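Local atomic coordinates of spherulin-4 (PDB entry 5C5G), a protein that is a glycoside hydrolase of the spherulin-4 family that probably cleaves galactosaminogalactan, the fungal polysaccharide whose biosynthesis requires the homologous enzyme in Aspergillus fumigatus. Residues S8-P13 against P34-T39; Y15-P20 against D55-R60; S46-E51 against E94-W99; D116-Q121 against V149-G154. One frame throughout, in Å; residues are numbered along the deposited sequence.

Contact 1: residues S8-P13 against P34-T39; sequences SKVFVP and PDVNFT. With EDO (1,2-ethanediol), chain C.
Val10 exchanges backbone bonds with the residues on either side of Phe38: its N donates to Asn37 O at 2.9 Å, and its O accepts from Thr39 N at 2.8 Å. Val12 N donates to Thr39 O at 2.8 Å. Where the backbones begin to part, a water takes over, accepting from Asn37 N and donating to Ser8 O. Strands 9-13 and 38-42 are thus parallel neighbours, the first two of the eight-stranded (beta/alpha) barrel, joined through helix 24-32 as a beta-alpha-beta unit. On one face Val10 and Phe38 lie side by side, Val10 CB 3.7 Å from Phe38 CD2. Val10 CG2 meets Val36 CG1 at 3.6 Å, and that methyl of Val36 sits over the rim of one face of the Phe38 ring. Valine, whose branched carbon favours extended backbone, and the broad Phe38 ring fill the apolar layer between sheet and helix 245-252. On the other face Thr39 CG2, anti to its backbone N, packs against Phe11 CD1 at 4.0 Å, while OG1 bonds to Glu227; threonine suits this mixed setting. The aliphatic part of Lys9 passes Thr39, CD 3.9 Å from OG1, and NZ goes on to a salt bridge with Asp226.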
loop_
_atom_site.group_PDB
_atom_site.type_symbol
_atom_site.label_atom_id
_atom_site.label_comp_id
_atom_site.label_asym_id
_atom_site.label_seq_id
_atom_site.Cartn_x
_atom_site.Cartn_y
_atom_site.Cartn_z
ATOM N N SER A 8 -8.724 -7.705 7.411
ATOM C CA SER A 8 -7.847 -7.126 6.404
ATOM C C SER A 8 -6.888 -6.152 7.060
ATOM O O SER A 8 -7.158 -5.594 8.135
ATOM C CB SER A 8 -8.655 -6.396 5.344
ATOM O OG SER A 8 -9.488 -7.311 4.643
ATOM N N LYS A 9 -5.767 -5.942 6.386
ATOM C CA LYS A 9 -4.828 -4.892 6.732
ATOM C C LYS A 9 -5.332 -3.563 6.214
ATOM O O LYS A 9 -5.932 -3.496 5.143
ATOM C CB LYS A 9 -3.479 -5.187 6.100
ATOM C CG LYS A 9 -2.892 -6.524 6.520
ATOM C CD LYS A 9 -1.633 -6.862 5.737
ATOM C CE LYS A 9 -1.073 -8.234 6.111
ATOM N NZ LYS A 9 -2.077 -9.325 5.965
ATOM N N VAL A 10 -5.043 -2.507 6.961
ATOM C CA VAL A 10 -5.270 -1.159 6.469
ATOM C C VAL A 10 -4.092 -0.770 5.575
ATOM O O VAL A 10 -2.944 -0.737 6.030
ATOM C CB VAL A 10 -5.434 -0.157 7.628
ATOM C CG1 VAL A 10 -5.516 1.258 7.104
ATOM C CG2 VAL A 10 -6.676 -0.496 8.453
ATOM N N PHE A 11 -4.380 -0.520 4.306
ATOM C CA PHE A 11 -3.367 -0.093 3.344
ATOM C C PHE A 11 -3.378 1.425 3.311
ATOM O O PHE A 11 -4.446 2.033 3.186
ATOM C CB PHE A 11 -3.715 -0.655 1.984
ATOM C CG PHE A 11 -2.728 -0.322 0.939
ATOM C CD1 PHE A 11 -1.512 -0.976 0.879
ATOM C CD2 PHE A 11 -2.994 0.654 0.020
ATOM C CE1 PHE A 11 -0.591 -0.651 -0.099
ATOM C CE2 PHE A 11 -2.079 0.980 -0.950
ATOM C CZ PHE A 11 -0.883 0.332 -1.005
ATOM N N VAL A 12 -2.213 2.044 3.447
ATOM C CA VAL A 12 -2.122 3.497 3.567
ATOM C C VAL A 12 -1.126 4.036 2.550
ATOM O O VAL A 12 0.090 3.914 2.751
ATOM C CB VAL A 12 -1.681 3.936 4.972
ATOM C CG1 VAL A 12 -1.863 5.445 5.130
ATOM C CG2 VAL A 12 -2.483 3.187 6.052
ATOM N N PRO A 13 -1.615 4.615 1.448
ATOM C CA PRO A 13 -0.705 5.309 0.534
ATOM C C PRO A 13 -0.437 6.671 1.135
ATOM O O PRO A 13 -1.195 7.616 0.937
ATOM C CB PRO A 13 -1.485 5.373 -0.771
ATOM C CG PRO A 13 -2.909 5.203 -0.385
ATOM C CD PRO A 13 -3.009 4.621 0.972
ATOM N N PRO A 34 -3.883 -1.356 18.159
ATOM C CA PRO A 34 -2.668 -2.172 18.042
ATOM C C PRO A 34 -2.927 -3.539 17.417
ATOM O O PRO A 34 -1.996 -4.166 16.934
ATOM C CB PRO A 34 -2.202 -2.324 19.494
ATOM C CG PRO A 34 -3.410 -2.073 20.326
ATOM C CD PRO A 34 -4.217 -1.055 19.559
ATOM N N ASP A 35 -4.185 -3.969 17.412
ATOM C CA ASP A 35 -4.572 -5.245 16.819
ATOM C C ASP A 35 -4.746 -5.189 15.297
ATOM O O ASP A 35 -4.886 -6.223 14.664
ATOM C CB ASP A 35 -5.872 -5.738 17.462
ATOM C CG ASP A 35 -7.017 -4.757 17.287
ATOM O OD1 ASP A 35 -6.820 -3.550 17.544
ATOM O OD2 ASP A 35 -8.116 -5.188 16.879
ATOM N N VAL A 36 -4.769 -3.995 14.718
ATOM C CA VAL A 36 -4.892 -3.811 13.280
ATOM C C VAL A 36 -3.503 -3.704 12.692
ATOM O O VAL A 36 -2.636 -3.038 13.257
ATOM C CB VAL A 36 -5.708 -2.541 12.945
ATOM C CG1 VAL A 36 -5.668 -2.232 11.454
ATOM C CG2 VAL A 36 -7.129 -2.730 13.400
ATOM N N ASN A 37 -3.266 -4.390 11.578
ATOM C CA ASN A 37 -2.010 -4.270 10.833
ATOM C C ASN A 37 -2.132 -3.237 9.737
ATOM O O ASN A 37 -3.122 -3.237 8.995
ATOM C CB ASN A 37 -1.629 -5.625 10.252
ATOM C CG ASN A 37 -1.345 -6.639 11.322
ATOM O OD1 ASN A 37 -0.701 -6.321 12.320
ATOM N ND2 ASN A 37 -1.832 -7.854 11.139
ATOM N N PHE A 38 -1.124 -2.379 9.653
ATOM C CA PHE A 38 -1.092 -1.276 8.709
ATOM C C PHE A 38 0.067 -1.470 7.748
ATOM O O PHE A 38 1.207 -1.666 8.169
ATOM C CB PHE A 38 -0.904 0.054 9.435
ATOM C CG PHE A 38 -2.056 0.453 10.321
ATOM C CD1 PHE A 38 -2.182 -0.060 11.599
ATOM C CD2 PHE A 38 -2.994 1.357 9.889
ATOM C CE1 PHE A 38 -3.230 0.313 12.420
ATOM C CE2 PHE A 38 -4.051 1.723 10.707
ATOM C CZ PHE A 38 -4.157 1.208 11.974
ATOM N N THR A 39 -0.225 -1.393 6.460
ATOM C CA THR A 39 0.792 -1.399 5.418
ATOM C C THR A 39 0.890 0.032 4.934
ATOM O O THR A 39 -0.091 0.541 4.390
ATOM C CB THR A 39 0.389 -2.293 4.256
ATOM O OG1 THR A 39 0.242 -3.632 4.737
ATOM C CG2 THR A 39 1.454 -2.272 3.164
HETATM C C1 EDO C . -3.221 8.207 3.193
HETATM O O1 EDO C . -2.951 9.477 2.604
HETATM C C2 EDO C . -3.991 8.463 4.478
HETATM O O2 EDO C . -5.302 8.936 4.168
HETATM O O HOH W 1 -5.366 -6.024 10.371
#

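Contact 2: residues Y15-P20 against D55-R60. With EDO (1,2-ethanediol), chain B.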
loop_
_atom_site.group_PDB
_atom_site.type_symbol
_atom_site.label_atom_id
_atom_site.label_comp_id
_atom_site.label_asym_id
_atom_site.label_seq_id
_atom_site.Cartn_x
_atom_site.Cartn_y
_atom_site.Cartn_z
ATOM N N TYR A 15 1.038 9.579 1.045
ATOM C CA TYR A 15 1.730 10.558 0.203
ATOM C C TYR A 15 1.420 11.959 0.732
ATOM O O TYR A 15 1.224 12.906 -0.025
ATOM C CB TYR A 15 1.347 10.414 -1.279
ATOM C CG TYR A 15 1.465 9.007 -1.835
ATOM C CD1 TYR A 15 2.213 8.024 -1.187
ATOM C CD2 TYR A 15 0.785 8.651 -2.982
ATOM C CE1 TYR A 15 2.301 6.753 -1.693
ATOM C CE2 TYR A 15 0.866 7.357 -3.499
ATOM C CZ TYR A 15 1.620 6.413 -2.825
ATOM O OH TYR A 15 1.688 5.127 -3.316
ATOM N N VAL A 16 1.297 12.040 2.042
ATOM C CA VAL A 16 1.173 13.269 2.796
ATOM C C VAL A 16 2.569 13.729 3.148
ATOM O O VAL A 16 3.341 12.962 3.689
ATOM C CB VAL A 16 0.442 12.957 4.127
ATOM C CG1 VAL A 16 0.287 14.188 4.973
ATOM C CG2 VAL A 16 -0.926 12.311 3.867
ATOM N N TYR A 17 2.905 14.978 2.851
ATOM C CA TYR A 17 4.227 15.458 3.210
ATOM C C TYR A 17 4.356 15.539 4.747
ATOM O O TYR A 17 3.471 16.072 5.406
ATOM C CB TYR A 17 4.511 16.820 2.580
ATOM C CG TYR A 17 5.904 17.274 2.899
ATOM C CD1 TYR A 17 6.983 16.762 2.202
ATOM C CD2 TYR A 17 6.149 18.166 3.934
ATOM C CE1 TYR A 17 8.266 17.126 2.513
ATOM C CE2 TYR A 17 7.440 18.547 4.248
ATOM C CZ TYR A 17 8.490 18.021 3.530
ATOM O OH TYR A 17 9.778 18.377 3.834
ATOM N N PRO A 18 5.454 15.005 5.317
ATOM C CA PRO A 18 5.584 14.881 6.780
ATOM C C PRO A 18 5.982 16.167 7.512
ATOM O O PRO A 18 6.916 16.173 8.320
ATOM C CB PRO A 18 6.660 13.801 6.936
ATOM C CG PRO A 18 7.481 13.926 5.705
ATOM C CD PRO A 18 6.522 14.269 4.616
ATOM N N ALA A 19 5.257 17.241 7.246
ATOM C CA ALA A 19 5.373 18.428 8.071
ATOM C C ALA A 19 5.026 18.048 9.509
ATOM O O ALA A 19 4.309 17.072 9.732
ATOM C CB ALA A 19 4.437 19.493 7.577
ATOM N N PRO A 20 5.550 18.791 10.491
ATOM C CA PRO A 20 5.183 18.476 11.874
ATOM C C PRO A 20 3.668 18.355 12.045
ATOM O O PRO A 20 2.920 19.230 11.606
ATOM C CB PRO A 20 5.764 19.659 12.660
ATOM C CG PRO A 20 6.952 20.055 11.844
ATOM C CD PRO A 20 6.529 19.888 10.420
ATOM N N ASP A 55 14.534 14.049 3.170
ATOM C CA ASP A 55 14.748 15.294 3.893
ATOM C C ASP A 55 14.529 15.142 5.400
ATOM O O ASP A 55 14.167 14.071 5.880
ATOM C CB ASP A 55 13.962 16.447 3.251
ATOM C CG ASP A 55 12.477 16.439 3.560
ATOM O OD1 ASP A 55 12.027 15.848 4.562
ATOM O OD2 ASP A 55 11.752 17.121 2.795
ATOM N N GLY A 56 14.762 16.213 6.141
ATOM C CA GLY A 56 14.774 16.142 7.589
ATOM C C GLY A 56 13.416 15.875 8.196
ATOM O O GLY A 56 13.312 15.361 9.308
ATOM N N ASN A 57 12.363 16.255 7.488
ATOM C CA ASN A 57 11.019 15.917 7.939
ATOM C C ASN A 57 10.787 14.416 7.835
ATOM O O ASN A 57 10.281 13.800 8.776
ATOM C CB ASN A 57 9.971 16.694 7.146
ATOM C CG ASN A 57 9.870 18.148 7.579
ATOM O OD1 ASN A 57 9.763 18.451 8.770
ATOM N ND2 ASN A 57 9.900 19.055 6.613
ATOM N N TYR A 58 11.168 13.813 6.708
ATOM C CA TYR A 58 11.061 12.371 6.567
ATOM C C TYR A 58 11.944 11.648 7.573
ATOM O O TYR A 58 11.532 10.644 8.159
ATOM C CB TYR A 58 11.413 11.932 5.135
ATOM C CG TYR A 58 10.243 12.033 4.185
ATOM C CD1 TYR A 58 9.271 11.049 4.188
ATOM C CD2 TYR A 58 10.090 13.095 3.313
ATOM C CE1 TYR A 58 8.187 11.110 3.358
ATOM C CE2 TYR A 58 8.975 13.166 2.472
ATOM C CZ TYR A 58 8.040 12.155 2.511
ATOM O OH TYR A 58 6.925 12.179 1.701
ATOM N N THR A 59 13.159 12.142 7.795
ATOM C CA THR A 59 14.052 11.414 8.691
ATOM C C THR A 59 13.581 11.497 10.137
ATOM O O THR A 59 13.894 10.617 10.938
ATOM C CB THR A 59 15.513 11.852 8.573
ATOM O OG1 THR A 59 15.615 13.227 8.901
ATOM C CG2 THR A 59 16.023 11.631 7.165
ATOM N N ARG A 60 12.824 12.541 10.475
ATOM C CA ARG A 60 12.210 12.636 11.801
ATOM C C ARG A 60 10.982 11.721 11.926
ATOM O O ARG A 60 10.818 11.013 12.923
ATOM C CB ARG A 60 11.790 14.079 12.103
ATOM C CG ARG A 60 11.196 14.281 13.506
ATOM C CD ARG A 60 10.662 15.701 13.702
ATOM N NE ARG A 60 9.535 15.954 12.808
ATOM C CZ ARG A 60 9.561 16.727 11.726
ATOM N NH1 ARG A 60 10.657 17.393 11.380
ATOM N NH2 ARG A 60 8.471 16.832 10.976
HETATM C C1 EDO B . -2.242 3.467 -4.066
HETATM O O1 EDO B . -2.458 2.312 -4.896
HETATM C C2 EDO B . -1.608 4.646 -4.801
HETATM O O2 EDO B . -0.228 4.409 -5.123
#
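The capped N terminus of helix 56-66 receives Tyr17 and Pro18 from the loop that follows strand 9-13. Asp55 is the N-cap: OD1 accepts from Tyr58 N at 3.1 Å, with a weaker bond from Asn57 N, while OD2 accepts a hydrogen bond from Tyr17 OH at 2.6 Å on its syn side, 29° out of the carboxylate plane. The phenol and carboxylate meet tip to tip. Asn57 ND2 donates to the same hydroxyl at 2.9 Å in a nearly straight bond (167°), so Tyr17 OH both gives and receives. The rotation of the Asn57 amide is fixed from its other end, where OD1 accepts from Arg60 NH1 and NH2, each at 3.0 Å and from opposite faces of the amide. Pro18 supplies the apolar half. Its CG stands 3.4 Å above the centre of the Tyr58 ring, a CH-pi contact, and its CD lies over the rim of the Tyr17 ring. A compact proline, at the centre of an inverse gamma turn, suits the corner between these nearly perpendicular rings. Tyr15, near the start of the same loop, binds N-acetyl-D-galactosamine. Substrate-binding residues on loops after barrel strands are typical of TIM-barrel glycoside hydrolases.

Contact 3: residues S46-E51 against E94-W99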
loop_
_atom_site.group_PDB
_atom_site.type_symbol
_atom_site.label_atom_id
_atom_site.label_comp_id
_atom_site.label_asym_id
_atom_site.label_seq_id
_atom_site.Cartn_x
_atom_site.Cartn_y
_atom_site.Cartn_z
ATOM N N SER A 46 8.250 10.333 -5.697
ATOM C CA SER A 46 8.062 9.248 -6.672
ATOM C C SER A 46 9.254 8.309 -6.603
ATOM O O SER A 46 9.814 7.909 -7.622
ATOM C CB SER A 46 7.881 9.802 -8.086
ATOM O OG SER A 46 6.699 10.591 -8.150
ATOM N N GLY A 47 9.605 7.940 -5.376
ATOM C CA GLY A 47 10.835 7.229 -5.082
ATOM C C GLY A 47 11.493 7.832 -3.869
ATOM O O GLY A 47 10.946 8.743 -3.255
ATOM N N PRO A 48 12.696 7.358 -3.551
ATOM C CA PRO A 48 13.379 7.800 -2.340
ATOM C C PRO A 48 14.054 9.155 -2.502
ATOM O O PRO A 48 14.566 9.688 -1.506
ATOM C CB PRO A 48 14.391 6.677 -2.090
ATOM C CG PRO A 48 14.680 6.135 -3.462
ATOM C CD PRO A 48 13.381 6.229 -4.205
ATOM N N GLY A 49 14.033 9.717 -3.705
ATOM C CA GLY A 49 14.645 11.002 -3.961
ATOM C C GLY A 49 16.054 10.852 -4.497
ATOM O O GLY A 49 16.590 9.755 -4.597
ATOM N N PRO A 50 16.681 11.974 -4.835
ATOM C CA PRO A 50 17.954 11.949 -5.552
ATOM C C PRO A 50 19.175 11.726 -4.668
ATOM O O PRO A 50 20.273 11.640 -5.192
ATOM C CB PRO A 50 18.013 13.348 -6.169
ATOM C CG PRO A 50 17.228 14.202 -5.245
ATOM C CD PRO A 50 16.105 13.326 -4.759
ATOM N N GLU A 51 19.002 11.698 -3.345
ATOM C CA GLU A 51 20.120 11.516 -2.421
ATOM C C GLU A 51 19.945 10.231 -1.617
ATOM O O GLU A 51 18.939 9.570 -1.713
ATOM C CB GLU A 51 20.232 12.723 -1.480
ATOM C CG GLU A 51 20.421 14.024 -2.219
ATOM C CD GLU A 51 20.660 15.200 -1.312
ATOM O OE1 GLU A 51 20.695 15.043 -0.071
ATOM O OE2 GLU A 51 20.786 16.296 -1.856
ATOM N N GLU A 94 17.677 -0.114 -3.634
ATOM C CA GLU A 94 18.896 -0.120 -2.833
ATOM C C GLU A 94 19.035 1.136 -1.986
ATOM O O GLU A 94 19.624 1.107 -0.913
ATOM C CB GLU A 94 20.113 -0.322 -3.730
ATOM C CG GLU A 94 20.135 -1.746 -4.279
ATOM C CD GLU A 94 21.304 -2.040 -5.177
ATOM O OE1 GLU A 94 22.009 -1.088 -5.570
ATOM O OE2 GLU A 94 21.512 -3.239 -5.480
ATOM N N THR A 95 18.512 2.246 -2.469
ATOM C CA THR A 95 18.551 3.497 -1.716
ATOM C C THR A 95 17.721 3.341 -0.448
ATOM O O THR A 95 18.196 3.611 0.653
ATOM C CB THR A 95 18.052 4.673 -2.586
ATOM O OG1 THR A 95 18.916 4.826 -3.727
ATOM C CG2 THR A 95 18.065 5.966 -1.810
ATOM N N TYR A 96 16.479 2.887 -0.575
ATOM C CA TYR A 96 15.677 2.623 0.623
ATOM C C TYR A 96 16.372 1.627 1.541
ATOM O O TYR A 96 16.389 1.801 2.770
ATOM C CB TYR A 96 14.315 2.045 0.259
ATOM C CG TYR A 96 13.288 3.001 -0.314
ATOM C CD1 TYR A 96 12.760 4.049 0.429
ATOM C CD2 TYR A 96 12.834 2.834 -1.613
ATOM C CE1 TYR A 96 11.811 4.892 -0.095
ATOM C CE2 TYR A 96 11.891 3.663 -2.152
ATOM C CZ TYR A 96 11.366 4.700 -1.388
ATOM O OH TYR A 96 10.423 5.564 -1.874
ATOM N N ALA A 97 16.917 0.560 0.970
ATOM C CA ALA A 97 17.517 -0.475 1.787
ATOM C C ALA A 97 18.680 0.047 2.617
ATOM O O ALA A 97 18.910 -0.433 3.715
ATOM C CB ALA A 97 17.990 -1.616 0.922
ATOM N N ALA A 98 19.420 1.013 2.070
ATOM C CA ALA A 98 20.598 1.540 2.742
ATOM C C ALA A 98 20.263 2.619 3.747
ATOM O O ALA A 98 21.148 3.051 4.474
ATOM C CB ALA A 98 21.611 2.058 1.727
ATOM N N TRP A 99 19.004 3.051 3.817
ATOM C CA TRP A 99 18.620 4.096 4.760
ATOM C C TRP A 99 19.129 3.899 6.203
ATOM O O TRP A 99 19.679 4.830 6.780
ATOM C CB TRP A 99 17.100 4.290 4.762
ATOM C CG TRP A 99 16.564 5.191 3.688
ATOM C CD1 TRP A 99 17.259 5.833 2.715
ATOM C CD2 TRP A 99 15.194 5.568 3.517
ATOM N NE1 TRP A 99 16.410 6.600 1.942
ATOM C CE2 TRP A 99 15.133 6.450 2.420
ATOM C CE3 TRP A 99 14.011 5.246 4.193
ATOM C CZ2 TRP A 99 13.933 7.030 1.992
ATOM C CZ3 TRP A 99 12.827 5.819 3.770
ATOM C CH2 TRP A 99 12.801 6.705 2.683
HETATM O O HOH W 2 16.753 8.723 -0.045
#
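Pro48 sits tightly on the Tyr96 ring, joining the loop between strand 38-42 and helix 56-66 to helix 86-103 of the (beta/alpha) barrel. Pro48 CB lies over the ring centre, 3.7 Å from the centroid and 13° off the normal, a CH-pi contact, while CD reaches Tyr96 CE2 at 3.6 Å. Proline suits the place because its ring is compact and its carbon-bound hydrogens can face the pi cloud. Thr95 closes in across the proline, its CG2 being 3.8 Å from Pro48 CB. That methyl is anti to the backbone N (chi1 of OG1 -62°), and OG1 itself is bonded back to Arg91 O within the helix. Tyr96 OH passes close to the Gly47-Pro48 peptide but bonds to the backbone O of Tyr76, which places the Tyr96 ring next to a residue that binds N-acetyl-D-galactosamine. Glycine suits positions 47 and 49 because, at their positive phi, a side chain would be jammed against the preceding carbonyl O.

The contact is looser toward Glu51, an exposed residue whose CB is directed away from the helix and whose O merely touches Thr95 CG2 at 3.7 Å. Here a water mediates: lying in the plane of the Trp99 indole, it accepts from NE1 at 2.9 Å and donates to Pro48 O at 2.8 Å and Glu51 O at 2.9 Å.

Contact 4: residues D116-Q121 against V149-G154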
loop_
_atom_site.group_PDB
_atom_site.type_symbol
_atom_site.label_atom_id
_atom_site.label_comp_id
_atom_site.label_asym_id
_atom_site.label_seq_id
_atom_site.Cartn_x
_atom_site.Cartn_y
_atom_site.Cartn_z
ATOM N N ASP A 116 5.008 0.785 -8.101
ATOM C CA ASP A 116 3.890 1.428 -8.776
ATOM C C ASP A 116 3.941 1.185 -10.273
ATOM O O ASP A 116 5.004 0.965 -10.863
ATOM C CB ASP A 116 3.867 2.921 -8.470
ATOM C CG ASP A 116 2.495 3.539 -8.631
ATOM O OD1 ASP A 116 1.476 2.805 -8.694
ATOM O OD2 ASP A 116 2.419 4.773 -8.711
ATOM N N GLU A 117 2.762 1.193 -10.862
ATOM C CA GLU A 117 2.579 1.107 -12.308
ATOM C C GLU A 117 3.096 -0.191 -12.880
ATOM O O GLU A 117 3.745 -0.208 -13.919
ATOM C CB GLU A 117 3.284 2.262 -13.027
ATOM C CG GLU A 117 2.987 3.634 -12.470
ATOM C CD GLU A 117 4.033 4.682 -12.872
ATOM O OE1 GLU A 117 5.260 4.377 -12.902
ATOM O OE2 GLU A 117 3.617 5.821 -13.149
ATOM N N THR A 118 2.815 -1.302 -12.240
ATOM C CA THR A 118 3.167 -2.576 -12.846
ATOM C C THR A 118 2.155 -2.866 -13.969
ATOM O O THR A 118 1.024 -2.395 -13.941
ATOM C CB THR A 118 3.181 -3.695 -11.809
ATOM O OG1 THR A 118 1.917 -3.731 -11.139
ATOM C CG2 THR A 118 4.300 -3.473 -10.802
ATOM N N PRO A 119 2.562 -3.615 -14.998
ATOM C CA PRO A 119 1.682 -3.835 -16.146
ATOM C C PRO A 119 0.578 -4.841 -15.882
ATOM O O PRO A 119 0.715 -5.687 -14.994
ATOM C CB PRO A 119 2.629 -4.351 -17.233
ATOM C CG PRO A 119 3.841 -4.743 -16.550
ATOM C CD PRO A 119 3.927 -4.113 -15.221
ATOM N N GLN A 120 -0.506 -4.704 -16.621
ATOM C CA GLN A 120 -1.599 -5.666 -16.585
ATOM C C GLN A 120 -1.389 -6.802 -17.544
ATOM O O GLN A 120 -1.782 -7.928 -17.263
ATOM C CB GLN A 120 -2.908 -5.005 -16.996
ATOM C CG GLN A 120 -3.570 -4.155 -15.953
ATOM C CD GLN A 120 -4.809 -3.508 -16.521
ATOM O OE1 GLN A 120 -4.729 -2.444 -17.134
ATOM N NE2 GLN A 120 -5.955 -4.171 -16.379
ATOM N N GLN A 121 -0.846 -6.514 -18.717
ATOM C CA GLN A 121 -0.796 -7.503 -19.773
ATOM C C GLN A 121 0.299 -8.528 -19.514
ATOM O O GLN A 121 1.408 -8.182 -19.142
ATOM C CB GLN A 121 -0.567 -6.823 -21.132
ATOM C CG GLN A 121 -1.506 -5.646 -21.405
ATOM C CD GLN A 121 -1.373 -5.076 -22.812
ATOM O OE1 GLN A 121 -0.663 -5.625 -23.656
ATOM N NE2 GLN A 121 -2.062 -3.964 -23.067
ATOM N N VAL A 149 6.800 -7.308 -0.839
ATOM C CA VAL A 149 6.662 -6.804 -2.200
ATOM C C VAL A 149 5.191 -6.567 -2.499
ATOM O O VAL A 149 4.368 -7.485 -2.392
ATOM C CB VAL A 149 7.206 -7.810 -3.221
ATOM C CG1 VAL A 149 6.911 -7.356 -4.654
ATOM C CG2 VAL A 149 8.704 -7.983 -3.039
ATOM N N VAL A 150 4.864 -5.335 -2.877
ATOM C CA VAL A 150 3.514 -5.005 -3.333
ATOM C C VAL A 150 3.607 -4.445 -4.738
ATOM O O VAL A 150 4.533 -3.691 -5.040
ATOM C CB VAL A 150 2.811 -4.005 -2.384
ATOM C CG1 VAL A 150 1.433 -3.575 -2.903
ATOM C CG2 VAL A 150 2.664 -4.608 -0.999
ATOM N N HIS A 151 2.668 -4.840 -5.594
ATOM C CA HIS A 151 2.546 -4.300 -6.936
ATOM C C HIS A 151 1.297 -3.464 -7.041
ATOM O O HIS A 151 0.261 -3.835 -6.485
ATOM C CB HIS A 151 2.405 -5.436 -7.947
ATOM C CG HIS A 151 3.648 -6.225 -8.148
ATOM N ND1 HIS A 151 3.683 -7.350 -8.936
ATOM C CD2 HIS A 151 4.904 -6.047 -7.677
ATOM C CE1 HIS A 151 4.915 -7.832 -8.945
ATOM N NE2 HIS A 151 5.672 -7.064 -8.187
ATOM N N ASN A 152 1.360 -2.380 -7.798
ATOM C CA ASN A 152 0.168 -1.596 -8.122
ATOM C C ASN A 152 -0.060 -1.434 -9.622
ATOM O O ASN A 152 0.345 -0.443 -10.222
ATOM C CB ASN A 152 0.196 -0.216 -7.501
ATOM C CG ASN A 152 -1.109 0.521 -7.731
ATOM O OD1 ASN A 152 -2.135 -0.086 -8.069
ATOM N ND2 ASN A 152 -1.077 1.842 -7.610
ATOM N N PRO A 153 -0.762 -2.397 -10.220
ATOM C CA PRO A 153 -1.185 -2.223 -11.607
ATOM C C PRO A 153 -2.391 -1.309 -11.708
ATOM O O PRO A 153 -2.724 -0.884 -12.813
ATOM C CB PRO A 153 -1.549 -3.650 -12.044
ATOM C CG PRO A 153 -1.904 -4.351 -10.773
ATOM C CD PRO A 153 -1.008 -3.761 -9.723
ATOM N N GLY A 154 -3.045 -1.024 -10.592
ATOM C CA GLY A 154 -4.179 -0.118 -10.576
ATOM C C GLY A 154 -5.413 -0.668 -11.268
ATOM O O GLY A 154 -6.325 0.095 -11.605
HETATM O O HOH W 3 -1.331 -1.463 -15.096
#
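Asp116 and Asn152 form a parallel bridge at the ends of strands 112-116 and 148-152, their CA atoms 4.8 Å apart, after which Glu117 turns with left-handed backbone angles (phi 63°) and both Glu117 N and Thr118 N donate weak hydrogen bonds to Asn152 O, at 3.0 and 3.3 Å. The two bridging side chains run side by side with carboxylate and amide planes only 12° apart. Each has CG anti to its backbone N, and Asn152 ND2 gives Asp116 OD1 a short but bent, weak bond (2.9 Å, 125°). Thr118 CG2 lies over the rim of one face of His151, 4.2 Å from the ring centroid, while OG1 packs against Pro153 CD at 3.2 Å; a beta-branched residue suits a place with two such neighbours. A water donating to Thr118 O and Pro153 O closes the far end. Asparagine suits position 152 because its amide N can serve two acceptors: ND2 also bonds to Glu172 OE1, while Asp116 OD2 is hydrogen-bonded to Tyr76 OH. Tyr76, Asp116 and Glu172 all bind N-acetyl-D-galactosamine; Asn152 thus bridges two sugar-binding residues, which is consistent with its orienting Asp116 and Glu172 relative to each other.

Overall arrangement
From the N terminus, strand 9-13 leads through helix 24-32 to its neighbour, and contact 1 closes that beta-alpha-beta loop in the barrel wall. Contact 2 starts just after strand 9-13 and ends beyond strand 38-42, so it crosses contact 1 and ties the first strand-to-helix loop to helix 56-66. Contact 3 in turn crosses contact 2: it opens in the loop ahead of that helix and closes on helix 86-103. Contact 4 follows all three in series, pairing strand 112-116 with 148-152, with its centre about 20 Å from that of contact 1, on the opposite side of the chain's centre. Contacts 1 and 4 belong to the barrel sheet; 2 and 3 lie farther out.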